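Local coordinates for protein UL37 (Suid herpesvirus 1, PDB 4K70) that serves as an inner tegument protein of the herpesvirus virion and is probably essential for controlling viral trafficking, this chain being its N-terminal half, at residues Arg289-Gln303 against His306-Asp319. Residues are numbered along the deposited sequence; the frame is centred on the assembly and turned at random.
Sequences RTDQGVLALLDPGAQ and HVAAAADLDHTQVD. With NA (sodium ion), chain J.
H306 and R289 illustrate how a loop can be pinned to a short helix by polar bonds set beside apolar packing. In this largely helical chain the loop 289-303 folds back over helix 307-311, for which H306 is the N-cap residue, and over the turns that follow. The tight part centres on the imidazole: with CG anti to the backbone N (chi1 179°), its NE2 donates to R289 O at 2.8 Å, nearly in the ring plane. A309 CB lies over one face, offset toward the rim, while L298 CD1 and V294 CG2 close on the edge, so bond and packing together should limit the ring's rotation. T290 adds a second grip. Its methyl CG2 rests on the helix backbone, 3.6 Å from A309 N, and its hydroxyl OG1 donates to the anti lone pair of D312 OD2 at 2.7 Å; R258 and R287 also bond this hydroxyl. D312 belongs to a calcium site not occupied in this chain. Farther along, L295 CD2 and T316 CG2 meet tip to tip at 3.6 Å.

The solvent side is looser, its direct amide bonds supplemented by water and a sodium ion. Q292, its chain bent at chi2 (81°), brings OE1 to Q317 N at 2.9 Å, and the same oxygen joins H315 O in binding the sodium. In the D299-A302 type I beta turn, P300 O is linked through two waters to D319 O and OD2, while D319 OD1 bonds T321 OG1. Nearby, Q303 OE1 receives D319 N at 2.9 Å, nearly straight, with an N-H...O angle of 169°.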
# COMPACT_ATOMS: atom_id res chain seq x y z
N ARG A 289 31.36 -1.17 22.47
CA ARG A 289 31.09 -0.45 23.71
C ARG A 289 29.64 0.07 23.71
O ARG A 289 29.11 0.45 22.66
CB ARG A 289 32.06 0.73 23.85
CG ARG A 289 33.54 0.33 23.90
CD ARG A 289 34.44 1.53 23.72
NE ARG A 289 34.06 2.62 24.62
CZ ARG A 289 34.59 3.84 24.58
NH1 ARG A 289 35.52 4.13 23.69
NH2 ARG A 289 34.18 4.77 25.43
N THR A 290 29.00 0.05 24.88
CA THR A 290 27.68 0.64 25.04
C THR A 290 27.69 1.70 26.14
O THR A 290 26.65 2.05 26.67
CB THR A 290 26.57 -0.41 25.30
OG1 THR A 290 26.89 -1.20 26.45
CG2 THR A 290 26.36 -1.34 24.07
N ASP A 291 28.88 2.21 26.45
CA ASP A 291 29.02 3.30 27.42
C ASP A 291 28.91 4.65 26.70
O ASP A 291 29.02 4.71 25.48
CB ASP A 291 30.35 3.21 28.18
CG ASP A 291 31.56 3.45 27.30
OD1 ASP A 291 32.00 2.49 26.63
OD2 ASP A 291 32.06 4.58 27.26
N GLN A 292 28.68 5.71 27.47
CA GLN A 292 28.40 7.03 26.91
C GLN A 292 29.52 7.52 26.00
O GLN A 292 29.28 8.32 25.10
CB GLN A 292 28.13 8.06 28.02
CG GLN A 292 27.67 9.43 27.54
CD GLN A 292 26.16 9.50 27.21
OE1 GLN A 292 25.35 8.74 27.76
NE2 GLN A 292 25.79 10.41 26.31
N GLY A 293 30.74 7.04 26.23
CA GLY A 293 31.89 7.43 25.44
C GLY A 293 31.89 6.93 24.00
O GLY A 293 32.60 7.46 23.15
N VAL A 294 31.08 5.91 23.72
CA VAL A 294 31.00 5.37 22.37
C VAL A 294 30.28 6.35 21.44
O VAL A 294 30.43 6.27 20.23
CB VAL A 294 30.29 3.99 22.34
CG1 VAL A 294 28.80 4.14 22.54
CG2 VAL A 294 30.57 3.28 21.01
N LEU A 295 29.51 7.27 22.01
CA LEU A 295 28.72 8.19 21.18
C LEU A 295 29.58 9.07 20.27
O LEU A 295 29.23 9.32 19.11
CB LEU A 295 27.79 9.05 22.05
CG LEU A 295 26.33 8.57 22.11
CD1 LEU A 295 26.18 7.19 21.49
CD2 LEU A 295 25.83 8.55 23.53
N ALA A 296 30.71 9.53 20.80
CA ALA A 296 31.68 10.28 20.01
C ALA A 296 32.23 9.47 18.84
O ALA A 296 32.80 10.03 17.90
CB ALA A 296 32.82 10.77 20.90
N LEU A 297 32.07 8.15 18.89
CA LEU A 297 32.53 7.28 17.81
C LEU A 297 31.43 7.01 16.79
O LEU A 297 31.61 6.20 15.87
CB LEU A 297 33.06 5.95 18.36
CG LEU A 297 34.48 5.92 18.93
CD1 LEU A 297 34.93 7.32 19.29
CD2 LEU A 297 34.55 5.01 20.15
N LEU A 298 30.29 7.68 16.96
CA LEU A 298 29.14 7.49 16.07
C LEU A 298 28.79 8.81 15.39
O LEU A 298 29.33 9.86 15.73
CB LEU A 298 27.94 6.98 16.86
CG LEU A 298 28.07 5.60 17.53
CD1 LEU A 298 26.85 5.30 18.39
CD2 LEU A 298 28.29 4.49 16.50
N ASP A 299 27.90 8.76 14.42
CA ASP A 299 27.43 9.99 13.79
C ASP A 299 26.26 10.60 14.56
O ASP A 299 25.33 9.89 14.96
CB ASP A 299 27.11 9.76 12.31
CG ASP A 299 28.36 9.58 11.48
OD1 ASP A 299 28.97 10.61 11.12
OD2 ASP A 299 28.74 8.42 11.20
N PRO A 300 26.31 11.92 14.77
CA PRO A 300 25.39 12.57 15.71
C PRO A 300 23.93 12.38 15.33
O PRO A 300 23.07 12.28 16.21
CB PRO A 300 25.79 14.06 15.62
CG PRO A 300 27.16 14.07 15.00
CD PRO A 300 27.20 12.87 14.10
N GLY A 301 23.65 12.31 14.03
CA GLY A 301 22.29 12.14 13.55
C GLY A 301 21.83 10.69 13.45
O GLY A 301 20.65 10.45 13.24
N ALA A 302 22.74 9.73 13.63
CA ALA A 302 22.39 8.32 13.46
C ALA A 302 22.94 7.39 14.55
O ALA A 302 23.37 6.29 14.23
CB ALA A 302 22.86 7.83 12.10
N GLN A 303 22.91 7.82 15.80
CA GLN A 303 23.47 7.02 16.89
C GLN A 303 22.68 5.74 17.12
O GLN A 303 23.24 4.71 17.49
CB GLN A 303 23.54 7.83 18.19
CG GLN A 303 24.50 9.02 18.12
CD GLN A 303 24.36 10.00 19.28
OE1 GLN A 303 23.40 9.95 20.04
NE2 GLN A 303 25.33 10.90 19.41
N HIS A 306 23.50 2.07 16.17
CA HIS A 306 24.19 1.21 17.14
C HIS A 306 23.13 0.92 18.20
O HIS A 306 23.09 1.56 19.24
CB HIS A 306 25.39 1.96 17.72
CG HIS A 306 26.16 1.19 18.76
ND1 HIS A 306 25.90 -0.12 19.07
CD2 HIS A 306 27.19 1.57 19.55
CE1 HIS A 306 26.73 -0.52 20.01
NE2 HIS A 306 27.53 0.48 20.32
N VAL A 307 22.24 -0.02 17.90
CA VAL A 307 21.02 -0.16 18.69
C VAL A 307 21.30 -0.71 20.10
O VAL A 307 20.59 -0.39 21.06
CB VAL A 307 19.96 -1.00 17.95
CG1 VAL A 307 20.31 -2.49 17.98
CG2 VAL A 307 18.55 -0.74 18.51
N ALA A 308 22.35 -1.51 20.24
CA ALA A 308 22.72 -2.02 21.56
C ALA A 308 23.09 -0.88 22.51
O ALA A 308 22.72 -0.91 23.68
CB ALA A 308 23.84 -3.05 21.45
N ALA A 309 23.82 0.12 22.02
CA ALA A 309 24.15 1.28 22.84
C ALA A 309 22.90 2.09 23.18
O ALA A 309 22.71 2.51 24.32
CB ALA A 309 25.16 2.17 22.12
N ALA A 310 22.06 2.31 22.18
CA ALA A 310 20.87 3.13 22.35
C ALA A 310 19.92 2.48 23.33
O ALA A 310 19.21 3.17 24.06
CB ALA A 310 20.19 3.36 21.00
N ALA A 311 19.93 1.15 23.37
CA ALA A 311 19.08 0.40 24.30
C ALA A 311 19.67 0.24 25.72
O ALA A 311 18.97 -0.14 26.64
CB ALA A 311 18.73 -0.98 23.71
N ASP A 312 20.95 0.55 25.90
CA ASP A 312 21.59 0.38 27.20
C ASP A 312 21.38 1.62 28.06
O ASP A 312 22.32 2.37 28.32
CB ASP A 312 23.08 0.11 27.02
CG ASP A 312 23.71 -0.51 28.26
OD1 ASP A 312 23.01 -0.64 29.28
OD2 ASP A 312 24.91 -0.85 28.21
N LEU A 313 20.15 1.82 28.50
CA LEU A 313 19.71 3.10 29.03
C LEU A 313 20.33 3.44 30.39
O LEU A 313 20.35 4.61 30.81
CB LEU A 313 18.19 3.13 29.12
CG LEU A 313 17.48 3.06 27.75
CD1 LEU A 313 15.98 2.95 27.94
CD2 LEU A 313 17.83 4.27 26.93
N ASP A 314 20.82 2.42 31.08
CA ASP A 314 21.45 2.66 32.37
C ASP A 314 22.80 3.34 32.21
O ASP A 314 23.26 4.02 33.11
CB ASP A 314 21.62 1.35 33.14
CG ASP A 314 20.31 0.82 33.66
OD1 ASP A 314 19.46 1.65 34.05
OD2 ASP A 314 20.11 -0.42 33.67
N HIS A 315 23.42 3.15 31.05
CA HIS A 315 24.80 3.59 30.86
C HIS A 315 24.88 4.76 29.89
O HIS A 315 25.72 5.65 30.06
CB HIS A 315 25.66 2.44 30.32
CG HIS A 315 25.92 1.36 31.32
ND1 HIS A 315 25.03 0.34 31.55
CD2 HIS A 315 26.96 1.16 32.16
CE1 HIS A 315 25.51 -0.46 32.49
NE2 HIS A 315 26.68 0.02 32.88
N THR A 316 24.00 4.76 28.90
CA THR A 316 24.12 5.63 27.75
C THR A 316 22.79 6.25 27.35
O THR A 316 21.77 5.56 27.31
CB THR A 316 24.69 4.83 26.56
OG1 THR A 316 26.06 4.52 26.83
CG2 THR A 316 24.58 5.60 25.24
N GLN A 317 22.82 7.54 27.07
CA GLN A 317 21.65 8.24 26.55
C GLN A 317 21.95 8.77 25.14
O GLN A 317 22.68 9.75 24.98
CB GLN A 317 21.27 9.40 27.49
CG GLN A 317 20.00 10.11 27.07
CD GLN A 317 18.83 9.16 26.90
OE1 GLN A 317 18.34 8.58 27.88
NE2 GLN A 317 18.41 8.94 25.65
N VAL A 318 21.41 8.11 24.12
CA VAL A 318 21.58 8.61 22.77
C VAL A 318 20.69 9.82 22.57
O VAL A 318 19.66 9.98 23.22
CB VAL A 318 21.24 7.55 21.68
CG1 VAL A 318 22.17 6.37 21.79
CG2 VAL A 318 19.79 7.12 21.80
N ASP A 319 21.10 10.70 21.68
CA ASP A 319 20.33 11.90 21.41
C ASP A 319 19.33 11.69 20.28
O ASP A 319 19.71 11.70 19.11
CB ASP A 319 21.27 13.05 21.08
CG ASP A 319 20.54 14.31 20.67
OD1 ASP A 319 19.37 14.50 21.08
OD2 ASP A 319 21.17 15.10 19.95
NA NA J . 25.48 8.13 30.61
O HOH W 1 28.27 5.27 30.34
O HOH W 2 21.28 10.40 16.77
O HOH W 3 23.16 14.28 18.19